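PDB 4PWA: putative cytochrome C from Sinorhizobium meliloti, which binds a covalently attached heme c and probably passes electrons between redox partners, in keeping with a c-type cytochrome tied to bacterial sulfite oxidation. Local coordinates for residues 26-31 and 39-44; 49-54 and 70-75; 8-13 and 76-81. All coordinates share one frame; numbering follows the deposited sequence. Where two conformers were deposited one is given.

Contact 1: 26-31 and 39-44; sequences TLADAE and NLDELK. With HEC (heme c), chain E.
N39 meets T26 where the two backbones come closest, N39 CA to T26 CA 4.7 Å. With CG anti to the backbone N (chi1 -177°), the amide of N39 lies against the methyl of T26, OD1 standing 3.6 Å from T26 CG2. The same OD1 is the N-cap acceptor of helix 40-43: it takes D41 N at 2.8 Å, the donor tilted from the carbonyl plane, and E42 N through a weak bond. The hydroxyl of T26 is engaged elsewhere, with G34 O. V36 and P62 of a neighbouring subunit pack on T26 and A28.

L40 follows, and its backbone N donates to T26 O at 3.0 Å, tying the first turn of the helix to strand 26-27. Its side chain continues toward the heme. CB rests 3.9 Å from L27 CD1, while CD2 reaches the heme methyl CMA at 3.7 Å; F13 and the axial ligand H25 also touch this leucine.

D41 carries the main polar link. OD2 accepts A28 N at 2.7 Å through its syn lone pair, with an N-H...O angle of 151°. OD1 faces L27 CD1 and takes a bond from G84 N; a water that accepts from D29 N lies close to it as well. Two residues on, L43 sends CD2 to 3.4 Å from the heme propionate carbon CAA, and K44 NZ folds back onto D41 O.

Both oxygens of the buried D41 carboxylate have backbone donors from separate parts of the chain, A28 N on OD2 and G84 N on OD1, which would probably stabilise its negative charge and hold the chain just past strand 26-27 against the short helix that supplies two leucines to the heme pocket.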
loop_
_atom_site.group_PDB
_atom_site.type_symbol
_atom_site.label_atom_id
_atom_site.label_comp_id
_atom_site.label_asym_id
_atom_site.label_seq_id
_atom_site.Cartn_x
_atom_site.Cartn_y
_atom_site.Cartn_z
ATOM N N THR A 26 8.277 -7.019 0.703
ATOM C CA THR A 26 9.213 -5.925 0.477
ATOM C C THR A 26 10.608 -6.498 0.208
ATOM O O THR A 26 11.083 -7.365 0.941
ATOM C CB THR A 26 9.258 -4.953 1.662
ATOM O OG1 THR A 26 8.005 -4.273 1.756
ATOM C CG2 THR A 26 10.376 -3.904 1.492
ATOM N N LEU A 27 11.233 -6.003 -0.859
ATOM C CA LEU A 27 12.583 -6.368 -1.240
ATOM C C LEU A 27 13.181 -5.250 -2.090
ATOM O O LEU A 27 12.815 -5.069 -3.241
ATOM C CB LEU A 27 12.577 -7.695 -2.015
ATOM C CG LEU A 27 13.956 -8.277 -2.343
ATOM C CD1 LEU A 27 14.582 -8.859 -1.082
ATOM C CD2 LEU A 27 13.868 -9.313 -3.468
ATOM N N ALA A 28 14.120 -4.514 -1.513
ATOM C CA ALA A 28 14.669 -3.316 -2.125
ATOM C C ALA A 28 15.247 -3.543 -3.523
ATOM O O ALA A 28 14.993 -2.759 -4.421
ATOM C CB ALA A 28 15.722 -2.693 -1.200
ATOM N N ASP A 29 15.987 -4.624 -3.727
ATOM C CA ASP A 29 16.654 -4.846 -5.011
ATOM C C ASP A 29 15.636 -4.838 -6.145
ATOM O O ASP A 29 15.911 -4.337 -7.223
ATOM C CB ASP A 29 17.442 -6.149 -5.003
ATOM C CG ASP A 29 18.134 -6.429 -6.330
ATOM O OD1 ASP A 29 17.477 -6.972 -7.253
ATOM O OD2 ASP A 29 19.345 -6.140 -6.456
ATOM N N ALA A 30 14.460 -5.393 -5.875
ATOM C CA ALA A 30 13.370 -5.430 -6.837
ATOM C C ALA A 30 12.483 -4.184 -6.785
ATOM O O ALA A 30 11.542 -4.092 -7.555
ATOM C CB ALA A 30 12.516 -6.699 -6.609
ATOM N N GLU A 31 12.783 -3.222 -5.912
ATOM C CA GLU A 31 11.918 -2.050 -5.701
ATOM C C GLU A 31 10.494 -2.508 -5.348
ATOM O O GLU A 31 9.509 -1.947 -5.828
ATOM C CB GLU A 31 11.888 -1.136 -6.926
ATOM C CG GLU A 31 13.259 -0.726 -7.448
ATOM C CD GLU A 31 13.220 -0.148 -8.860
ATOM O OE1 GLU A 31 12.252 -0.415 -9.614
ATOM O OE2 GLU A 31 14.165 0.587 -9.223
ATOM N N ASN A 39 8.999 -8.342 5.560
ATOM C CA ASN A 39 9.999 -7.646 4.783
ATOM C C ASN A 39 11.174 -8.584 4.624
ATOM O O ASN A 39 11.777 -8.973 5.610
ATOM C CB ASN A 39 10.418 -6.349 5.492
ATOM C CG ASN A 39 11.416 -5.544 4.699
ATOM O OD1 ASN A 39 12.097 -6.068 3.826
ATOM N ND2 ASN A 39 11.517 -4.261 5.004
ATOM N N LEU A 40 11.471 -8.974 3.387
ATOM C CA LEU A 40 12.554 -9.920 3.132
ATOM C C LEU A 40 13.933 -9.285 3.321
ATOM O O LEU A 40 14.920 -9.993 3.542
ATOM C CB LEU A 40 12.416 -10.555 1.741
ATOM C CG LEU A 40 11.142 -11.399 1.514
ATOM C CD1 LEU A 40 11.071 -11.920 0.085
ATOM C CD2 LEU A 40 11.018 -12.575 2.537
ATOM N N ASP A 41 14.009 -7.962 3.253
ATOM C CA ASP A 41 15.252 -7.253 3.593
ATOM C C ASP A 41 15.527 -7.327 5.096
ATOM O O ASP A 41 16.675 -7.182 5.533
ATOM C CB ASP A 41 15.197 -5.793 3.151
ATOM C CG ASP A 41 15.127 -5.635 1.634
ATOM O OD1 ASP A 41 15.775 -6.424 0.895
ATOM O OD2 ASP A 41 14.434 -4.693 1.172
ATOM N N GLU A 42 14.472 -7.555 5.874
ATOM C CA GLU A 42 14.585 -7.736 7.314
ATOM C C GLU A 42 14.846 -9.199 7.665
ATOM O O GLU A 42 15.683 -9.504 8.493
ATOM C CB GLU A 42 13.304 -7.245 7.999
ATOM C CG GLU A 42 13.231 -7.468 9.503
ATOM C CD GLU A 42 14.233 -6.660 10.311
ATOM O OE1 GLU A 42 15.029 -5.865 9.741
ATOM O OE2 GLU A 42 14.216 -6.838 11.551
ATOM N N LEU A 43 14.110 -10.099 7.040
ATOM C CA LEU A 43 14.248 -11.523 7.314
ATOM C C LEU A 43 15.638 -12.031 6.898
ATOM O O LEU A 43 16.302 -12.726 7.670
ATOM C CB LEU A 43 13.141 -12.288 6.591
ATOM C CG LEU A 43 12.523 -13.503 7.267
ATOM C CD1 LEU A 43 12.059 -13.161 8.675
ATOM C CD2 LEU A 43 11.359 -14.021 6.399
ATOM N N LYS A 44 16.087 -11.627 5.710
ATOM C CA LYS A 44 17.369 -12.061 5.139
ATOM C C LYS A 44 17.523 -13.582 5.213
ATOM O O LYS A 44 18.474 -14.086 5.804
ATOM C CB LYS A 44 18.574 -11.372 5.822
ATOM C CG LYS A 44 18.599 -9.835 5.710
ATOM C CD LYS A 44 19.987 -9.237 6.039
ATOM C CE LYS A 44 19.935 -8.160 7.137
ATOM N NZ LYS A 44 19.186 -6.867 6.786
HETATM FE FE HEC E . 5.869 -15.122 0.905
HETATM C CHA HEC E . 6.476 -15.913 4.163
HETATM C CHB HEC E . 9.102 -15.628 0.119
HETATM C CHC HEC E . 5.065 -14.841 -2.386
HETATM C CHD HEC E . 2.832 -13.850 1.722
HETATM N NA HEC E . 7.468 -15.712 1.929
HETATM C C1A HEC E . 7.535 -15.919 3.290
HETATM C C2A HEC E . 8.916 -16.185 3.644
HETATM C C3A HEC E . 9.651 -16.095 2.541
HETATM C C4A HEC E . 8.751 -15.780 1.439
HETATM C CMA HEC E . 11.173 -16.285 2.464
HETATM C CAA HEC E . 9.426 -16.497 5.067
HETATM C CBA HEC E . 9.065 -17.944 5.369
HETATM C CGA HEC E . 9.647 -18.393 6.686
HETATM O O1A HEC E . 10.364 -19.426 6.685
HETATM O O2A HEC E . 9.405 -17.735 7.740
HETATM N NB HEC E . 6.882 -15.219 -0.785
HETATM C C1B HEC E . 8.218 -15.507 -0.920
HETATM C C2B HEC E . 8.495 -15.721 -2.323
HETATM C C3B HEC E . 7.393 -15.460 -3.007
HETATM C C4B HEC E . 6.349 -15.175 -2.058
HETATM C CMB HEC E . 9.878 -15.986 -2.956
HETATM C CAB HEC E . 7.220 -15.532 -4.539
HETATM C CBB HEC E . 7.320 -16.971 -5.070
HETATM N NC HEC E . 4.269 -14.427 -0.126
HETATM C C1C HEC E . 4.097 -14.450 -1.490
HETATM C C2C HEC E . 2.693 -14.297 -1.812
HETATM C C3C HEC E . 2.120 -13.794 -0.703
HETATM C C4C HEC E . 3.077 -14.008 0.387
HETATM C CMC HEC E . 2.272 -13.970 -3.255
HETATM C CAC HEC E . 0.677 -13.251 -0.459
HETATM C CBC HEC E . -0.508 -13.472 -1.422
HETATM N ND HEC E . 4.833 -14.914 2.662
HETATM C C1D HEC E . 3.568 -14.360 2.758
HETATM C C2D HEC E . 3.110 -14.394 4.126
HETATM C C3D HEC E . 4.241 -15.042 4.906
HETATM C C4D HEC E . 5.268 -15.317 3.918
HETATM C CMD HEC E . 1.770 -13.869 4.675
HETATM C CAD HEC E . 4.277 -15.317 6.427
HETATM C CBD HEC E . 4.115 -16.806 6.670
HETATM C CGD HEC E . 3.893 -17.058 8.140
HETATM O O1D HEC E . 4.900 -17.047 8.898
HETATM O O2D HEC E . 2.713 -17.291 8.540
HETATM O O HOH W 1 16.835 -6.418 -1.644
#

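Contact 2: 49-54 and 70-75; sequences RVNTAV and EEIEAV. With HEC (heme c), chain E.
V54 and I72 pass antiparallel where helix 47-56 crosses helix 69-82, the axes of the segments 49-54 and 70-75 coming within 8.9 Å at 135°. From CB, V54 splits into two methyls with separate tasks. CG1, anti to the backbone N (chi1 177°), meets I72 CG1 at 4.0 Å and the heme thioether-arm carbon CBB at 3.8 Å, so it sits between helix and cofactor. CG2 turns to the porphyrin and lies 3.3 Å from the heme methyl CMB.

One turn earlier, N51 crosses I72 at about a right angle, its OD1 3.6 Å from I72 CG2, and lies alongside E73, N51 ND2 being 4.0 Å from E73 CG. This interface is thus apolar at V54, with the N51 amide meeting the I72 methyl.

At the start of the segment, R49 grips a propionate with two bonds: NE donates almost straight (176°) to heme O1A at 2.8 Å, and NH2 donates to O2A.

Helix 47-56 lies against the heme and packs on helix 69-82, which also reaches the cofactor through V79. V50 extends farther along the latter helix to A76 and V79, the axial ligand M61 lies close to V54, and helix 4-16 packs against A74 and V75 through I12.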
loop_
_atom_site.group_PDB
_atom_site.type_symbol
_atom_site.label_atom_id
_atom_site.label_comp_id
_atom_site.label_asym_id
_atom_site.label_seq_id
_atom_site.Cartn_x
_atom_site.Cartn_y
_atom_site.Cartn_z
ATOM N N ARG A 49 15.537 -21.703 2.981
ATOM C CA ARG A 49 14.345 -21.198 3.662
ATOM C C ARG A 49 13.335 -20.648 2.657
ATOM O O ARG A 49 12.127 -20.874 2.797
ATOM C CB ARG A 49 14.719 -20.120 4.684
ATOM C CG ARG A 49 13.550 -19.648 5.532
ATOM C CD ARG A 49 13.981 -18.695 6.649
ATOM N NE ARG A 49 12.825 -18.280 7.441
ATOM C CZ ARG A 49 12.867 -17.451 8.478
ATOM N NH1 ARG A 49 14.020 -16.932 8.889
ATOM N NH2 ARG A 49 11.742 -17.151 9.124
ATOM N N VAL A 50 13.834 -19.943 1.643
ATOM C CA VAL A 50 12.974 -19.425 0.581
ATOM C C VAL A 50 12.361 -20.568 -0.219
ATOM O O VAL A 50 11.142 -20.601 -0.430
ATOM C CB VAL A 50 13.724 -18.484 -0.393
ATOM C CG1 VAL A 50 12.769 -17.981 -1.490
ATOM C CG2 VAL A 50 14.359 -17.297 0.352
ATOM N N ASN A 51 13.216 -21.493 -0.663
ATOM C CA ASN A 51 12.801 -22.601 -1.500
ATOM C C ASN A 51 11.698 -23.397 -0.792
ATOM O O ASN A 51 10.658 -23.706 -1.374
ATOM C CB ASN A 51 14.017 -23.482 -1.807
ATOM C CG ASN A 51 13.736 -24.553 -2.862
ATOM O OD1 ASN A 51 12.672 -25.173 -2.873
ATOM N ND2 ASN A 51 14.705 -24.779 -3.744
ATOM N N THR A 52 11.918 -23.714 0.478
ATOM C CA THR A 52 10.912 -24.422 1.243
ATOM C C THR A 52 9.596 -23.663 1.336
ATOM O O THR A 52 8.521 -24.274 1.275
ATOM C CB THR A 52 11.401 -24.730 2.653
ATOM O OG1 THR A 52 12.584 -25.524 2.565
ATOM C CG2 THR A 52 10.335 -25.509 3.424
ATOM N N ALA A 53 9.676 -22.344 1.496
ATOM C CA ALA A 53 8.476 -21.522 1.684
ATOM C C ALA A 53 7.660 -21.456 0.407
ATOM O O ALA A 53 6.449 -21.659 0.410
ATOM C CB ALA A 53 8.852 -20.133 2.144
ATOM N N VAL A 54 8.340 -21.188 -0.695
ATOM C CA VAL A 54 7.694 -21.144 -2.008
ATOM C C VAL A 54 7.097 -22.493 -2.384
ATOM O O VAL A 54 5.979 -22.560 -2.887
ATOM C CB VAL A 54 8.694 -20.679 -3.086
ATOM C CG1 VAL A 54 8.063 -20.697 -4.481
ATOM C CG2 VAL A 54 9.228 -19.258 -2.734
ATOM N N GLU A 70 13.367 -25.388 -11.267
ATOM C CA GLU A 70 14.536 -24.526 -11.512
ATOM C C GLU A 70 14.220 -23.042 -11.302
ATOM O O GLU A 70 15.085 -22.278 -10.900
ATOM C CB GLU A 70 15.111 -24.742 -12.918
ATOM C CG GLU A 70 16.657 -24.651 -12.977
ATOM C CD GLU A 70 17.202 -23.207 -13.035
ATOM O OE1 GLU A 70 17.248 -22.658 -14.169
ATOM O OE2 GLU A 70 17.609 -22.644 -11.968
ATOM N N GLU A 71 12.986 -22.636 -11.581
ATOM C CA GLU A 71 12.561 -21.266 -11.316
ATOM C C GLU A 71 12.481 -21.005 -9.820
ATOM O O GLU A 71 12.817 -19.914 -9.356
ATOM C CB GLU A 71 11.194 -20.978 -11.939
ATOM C CG GLU A 71 11.219 -20.740 -13.435
ATOM C CD GLU A 71 9.840 -20.507 -13.996
ATOM O OE1 GLU A 71 8.964 -21.367 -13.768
ATOM O OE2 GLU A 71 9.622 -19.462 -14.653
ATOM N N ILE A 72 11.997 -21.991 -9.070
ATOM C CA ILE A 72 11.946 -21.877 -7.624
ATOM C C ILE A 72 13.374 -21.738 -7.060
ATOM O O ILE A 72 13.613 -20.936 -6.157
ATOM C CB ILE A 72 11.196 -23.074 -6.990
ATOM C CG1 ILE A 72 9.704 -23.002 -7.363
ATOM C CG2 ILE A 72 11.398 -23.099 -5.469
ATOM C CD1 ILE A 72 8.884 -24.219 -6.966
ATOM N N GLU A 73 14.318 -22.503 -7.603
ATOM C CA GLU A 73 15.712 -22.394 -7.165
ATOM C C GLU A 73 16.261 -21.016 -7.468
ATOM O O GLU A 73 17.022 -20.470 -6.681
ATOM C CB GLU A 73 16.607 -23.421 -7.857
ATOM C CG GLU A 73 16.495 -24.819 -7.326
ATOM C CD GLU A 73 17.391 -25.792 -8.086
ATOM O OE1 GLU A 73 18.582 -25.455 -8.322
ATOM O OE2 GLU A 73 16.909 -26.893 -8.455
ATOM N N ALA A 74 15.876 -20.464 -8.620
ATOM C CA ALA A 74 16.455 -19.207 -9.096
ATOM C C ALA A 74 15.969 -18.029 -8.240
ATOM O O ALA A 74 16.770 -17.185 -7.825
ATOM C CB ALA A 74 16.152 -19.003 -10.569
ATOM N N VAL A 75 14.676 -18.001 -7.933
ATOM C CA VAL A 75 14.138 -17.006 -7.012
ATOM C C VAL A 75 14.639 -17.206 -5.576
ATOM O O VAL A 75 14.732 -16.246 -4.840
ATOM C CB VAL A 75 12.577 -16.976 -7.011
ATOM C CG1 VAL A 75 12.014 -18.075 -6.163
ATOM C CG2 VAL A 75 12.080 -15.634 -6.520
HETATM FE FE HEC E . 5.869 -15.122 0.905
HETATM C CHA HEC E . 6.476 -15.913 4.163
HETATM C CHB HEC E . 9.102 -15.628 0.119
HETATM C CHC HEC E . 5.065 -14.841 -2.386
HETATM C CHD HEC E . 2.832 -13.850 1.722
HETATM N NA HEC E . 7.468 -15.712 1.929
HETATM C C1A HEC E . 7.535 -15.919 3.290
HETATM C C2A HEC E . 8.916 -16.185 3.644
HETATM C C3A HEC E . 9.651 -16.095 2.541
HETATM C C4A HEC E . 8.751 -15.780 1.439
HETATM C CMA HEC E . 11.173 -16.285 2.464
HETATM C CAA HEC E . 9.426 -16.497 5.067
HETATM C CBA HEC E . 9.065 -17.944 5.369
HETATM C CGA HEC E . 9.647 -18.393 6.686
HETATM O O1A HEC E . 10.364 -19.426 6.685
HETATM O O2A HEC E . 9.405 -17.735 7.740
HETATM N NB HEC E . 6.882 -15.219 -0.785
HETATM C C1B HEC E . 8.218 -15.507 -0.920
HETATM C C2B HEC E . 8.495 -15.721 -2.323
HETATM C C3B HEC E . 7.393 -15.460 -3.007
HETATM C C4B HEC E . 6.349 -15.175 -2.058
HETATM C CMB HEC E . 9.878 -15.986 -2.956
HETATM C CAB HEC E . 7.220 -15.532 -4.539
HETATM C CBB HEC E . 7.320 -16.971 -5.070
HETATM N NC HEC E . 4.269 -14.427 -0.126
HETATM C C1C HEC E . 4.097 -14.450 -1.490
HETATM C C2C HEC E . 2.693 -14.297 -1.812
HETATM C C3C HEC E . 2.120 -13.794 -0.703
HETATM C C4C HEC E . 3.077 -14.008 0.387
HETATM C CMC HEC E . 2.272 -13.970 -3.255
HETATM C CAC HEC E . 0.677 -13.251 -0.459
HETATM C CBC HEC E . -0.508 -13.472 -1.422
HETATM N ND HEC E . 4.833 -14.914 2.662
HETATM C C1D HEC E . 3.568 -14.360 2.758
HETATM C C2D HEC E . 3.110 -14.394 4.126
HETATM C C3D HEC E . 4.241 -15.042 4.906
HETATM C C4D HEC E . 5.268 -15.317 3.918
HETATM C CMD HEC E . 1.770 -13.869 4.675
HETATM C CAD HEC E . 4.277 -15.317 6.427
HETATM C CBD HEC E . 4.115 -16.806 6.670
HETATM C CGD HEC E . 3.893 -17.058 8.140
HETATM O O1D HEC E . 4.900 -17.047 8.898
HETATM O O2D HEC E . 2.713 -17.291 8.540
#

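Contact 3: 8-13 and 76-81; sequences LGREIF and ALYVST
With CG anti to the backbone N in both Y78 (chi1 166°) and F13 (chi1 -168°), the two side chains are carried into the crossing of helices 4-16 and 69-82, where they meet at about a right angle, F13 CB 4.0 Å from Y78 CE2. This is the N- and C-terminal helix pair of the class I cytochrome c fold, the axes of the segments 8-13 and 76-81 here crossing at 97° and 8.4 Å apart.

G9 allows the close approach, its CA 5.1 Å from Y78 CA; a CB there would clash with Y78 CB. The tyrosine ring lies flat against the backbone of helix 4-16: R10 N stands 3.6 Å above the ring plane over its centre, and G9 C is offset toward the rim on the same face. R10 CB adds a CH-pi contact, 4.2 Å from the ring centroid.

D29 probably accepts from the Y78 hydroxyl and, in the R10 conformer given, forms a salt bridge with R10 NE. An alanine in place of Y78 would probably open a gap over G9 and R10 and leave D29 without one of its partners.

F13 continues the seam toward the heme, touching the covalently linked C21 and the axial ligand H25, while F13 CD2 rests 4.0 Å from V79 CG2.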
loop_
_atom_site.group_PDB
_atom_site.type_symbol
_atom_site.label_atom_id
_atom_site.label_comp_id
_atom_site.label_asym_id
_atom_site.label_seq_id
_atom_site.Cartn_x
_atom_site.Cartn_y
_atom_site.Cartn_z
ATOM N N LEU A 8 17.059 -13.368 -13.722
ATOM C CA LEU A 8 16.018 -14.393 -13.764
ATOM C C LEU A 8 15.185 -14.405 -12.481
ATOM O O LEU A 8 13.968 -14.298 -12.542
ATOM C CB LEU A 8 16.620 -15.783 -14.034
ATOM C CG LEU A 8 15.670 -16.997 -13.989
ATOM C CD1 LEU A 8 14.390 -16.785 -14.803
ATOM C CD2 LEU A 8 16.406 -18.266 -14.449
ATOM N N GLY A 9 15.844 -14.538 -11.331
ATOM C CA GLY A 9 15.169 -14.488 -10.032
ATOM C C GLY A 9 14.350 -13.219 -9.849
ATOM O O GLY A 9 13.183 -13.264 -9.413
ATOM N N ARG A 10 14.956 -12.092 -10.207
ATOM C CA ARG A 10 14.282 -10.793 -10.188
ATOM C C ARG A 10 12.977 -10.848 -10.990
ATOM O O ARG A 10 11.934 -10.424 -10.528
ATOM C CB ARG A 10 15.220 -9.719 -10.761
ATOM C CG ARG A 10 14.867 -8.277 -10.429
ATOM C CD ARG A 10 15.979 -7.335 -10.917
ATOM N NE ARG A 10 17.139 -7.333 -10.024
ATOM C CZ ARG A 10 18.384 -7.055 -10.403
ATOM N NH1 ARG A 10 18.652 -6.765 -11.672
ATOM N NH2 ARG A 10 19.363 -7.073 -9.508
ATOM N N GLU A 11 13.045 -11.380 -12.201
ATOM C CA GLU A 11 11.851 -11.451 -13.058
ATOM C C GLU A 11 10.784 -12.395 -12.470
ATOM O O GLU A 11 9.595 -12.156 -12.618
ATOM C CB GLU A 11 12.223 -11.869 -14.477
ATOM C CG GLU A 11 11.055 -11.882 -15.456
ATOM C CD GLU A 11 11.477 -12.231 -16.868
ATOM O OE1 GLU A 11 12.213 -11.429 -17.489
ATOM O OE2 GLU A 11 11.072 -13.302 -17.358
ATOM N N ILE A 12 11.216 -13.462 -11.806
ATOM C CA ILE A 12 10.279 -14.388 -11.191
ATOM C C ILE A 12 9.611 -13.670 -10.037
ATOM O O ILE A 12 8.389 -13.738 -9.873
ATOM C CB ILE A 12 10.988 -15.693 -10.717
ATOM C CG1 ILE A 12 11.458 -16.509 -11.927
ATOM C CG2 ILE A 12 10.075 -16.545 -9.849
ATOM C CD1 ILE A 12 12.511 -17.554 -11.611
ATOM N N PHE A 13 10.428 -12.963 -9.256
ATOM C CA PHE A 13 9.961 -12.234 -8.071
ATOM C C PHE A 13 8.969 -11.138 -8.416
ATOM O O PHE A 13 8.022 -10.903 -7.679
ATOM C CB PHE A 13 11.151 -11.626 -7.332
ATOM C CG PHE A 13 10.814 -11.116 -5.970
ATOM C CD1 PHE A 13 10.364 -9.819 -5.791
ATOM C CD2 PHE A 13 10.929 -11.933 -4.868
ATOM C CE1 PHE A 13 10.047 -9.350 -4.548
ATOM C CE2 PHE A 13 10.613 -11.461 -3.608
ATOM C CZ PHE A 13 10.180 -10.170 -3.451
ATOM N N ALA A 76 14.943 -18.444 -5.174
ATOM C CA ALA A 76 15.541 -18.700 -3.849
ATOM C C ALA A 76 16.967 -18.149 -3.789
ATOM O O ALA A 76 17.320 -17.434 -2.851
ATOM C CB ALA A 76 15.526 -20.183 -3.512
ATOM N N LEU A 77 17.776 -18.486 -4.790
ATOM C CA LEU A 77 19.124 -17.927 -4.922
ATOM C C LEU A 77 19.118 -16.391 -4.921
ATOM O O LEU A 77 19.930 -15.761 -4.234
ATOM C CB LEU A 77 19.798 -18.435 -6.205
ATOM C CG LEU A 77 21.196 -17.878 -6.499
ATOM C CD1 LEU A 77 22.154 -18.142 -5.317
ATOM C CD2 LEU A 77 21.767 -18.450 -7.814
ATOM N N TYR A 78 18.198 -15.803 -5.688
ATOM C CA TYR A 78 18.116 -14.356 -5.859
ATOM C C TYR A 78 17.834 -13.672 -4.536
ATOM O O TYR A 78 18.607 -12.838 -4.080
ATOM C CB TYR A 78 17.026 -14.003 -6.896
ATOM C CG TYR A 78 16.603 -12.544 -6.913
ATOM C CD1 TYR A 78 17.465 -11.553 -7.372
ATOM C CD2 TYR A 78 15.341 -12.160 -6.474
ATOM C CE1 TYR A 78 17.092 -10.224 -7.385
ATOM C CE2 TYR A 78 14.949 -10.824 -6.483
ATOM C CZ TYR A 78 15.829 -9.868 -6.930
ATOM O OH TYR A 78 15.459 -8.560 -6.920
ATOM N N VAL A 79 16.707 -14.027 -3.929
ATOM C CA VAL A 79 16.306 -13.442 -2.668
ATOM C C VAL A 79 17.423 -13.534 -1.615
ATOM O O VAL A 79 17.751 -12.551 -0.951
ATOM C CB VAL A 79 15.061 -14.126 -2.124
ATOM C CG1 VAL A 79 14.743 -13.599 -0.703
ATOM C CG2 VAL A 79 13.866 -13.928 -3.084
ATOM N N SER A 80 18.020 -14.712 -1.482
ATOM C CA SER A 80 19.007 -14.933 -0.449
ATOM C C SER A 80 20.294 -14.153 -0.692
ATOM O O SER A 80 21.037 -13.880 0.255
ATOM C CB SER A 80 19.308 -16.418 -0.313
ATOM O OG SER A 80 19.607 -16.963 -1.579
ATOM N N THR A 81 20.556 -13.796 -1.943
ATOM C CA THR A 81 21.747 -13.020 -2.284
ATOM C C THR A 81 21.536 -11.522 -2.119
ATOM O O THR A 81 22.432 -10.825 -1.647
ATOM C CB THR A 81 22.166 -13.259 -3.743
ATOM O OG1 THR A 81 22.265 -14.659 -3.982
ATOM C CG2 THR A 81 23.494 -12.592 -4.040
#

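How the contacts relate
All three contacts are largely buried, but at different depths: contact 3 is centred about 6 Å from the chain's centre, contact 2 about 7 Å, and contact 1 about 9 Å, beside another subunit. Contact 1 joins a strand and turn to a short helix through backbone and carboxylate bonds. Contacts 2 and 3 are helix crossings that share helix 69-82 and rely on packing, in contact 3 partly of a ring on backbone. Contact 2 grades from buried valines to an exposed glutamate. Contacts 1 and 2 lie on opposite sides of the chain's centre and both reach the heme, which V79 of contact 3 also approaches; D29 links contact 1 to contact 3, whose chain loop encloses both others.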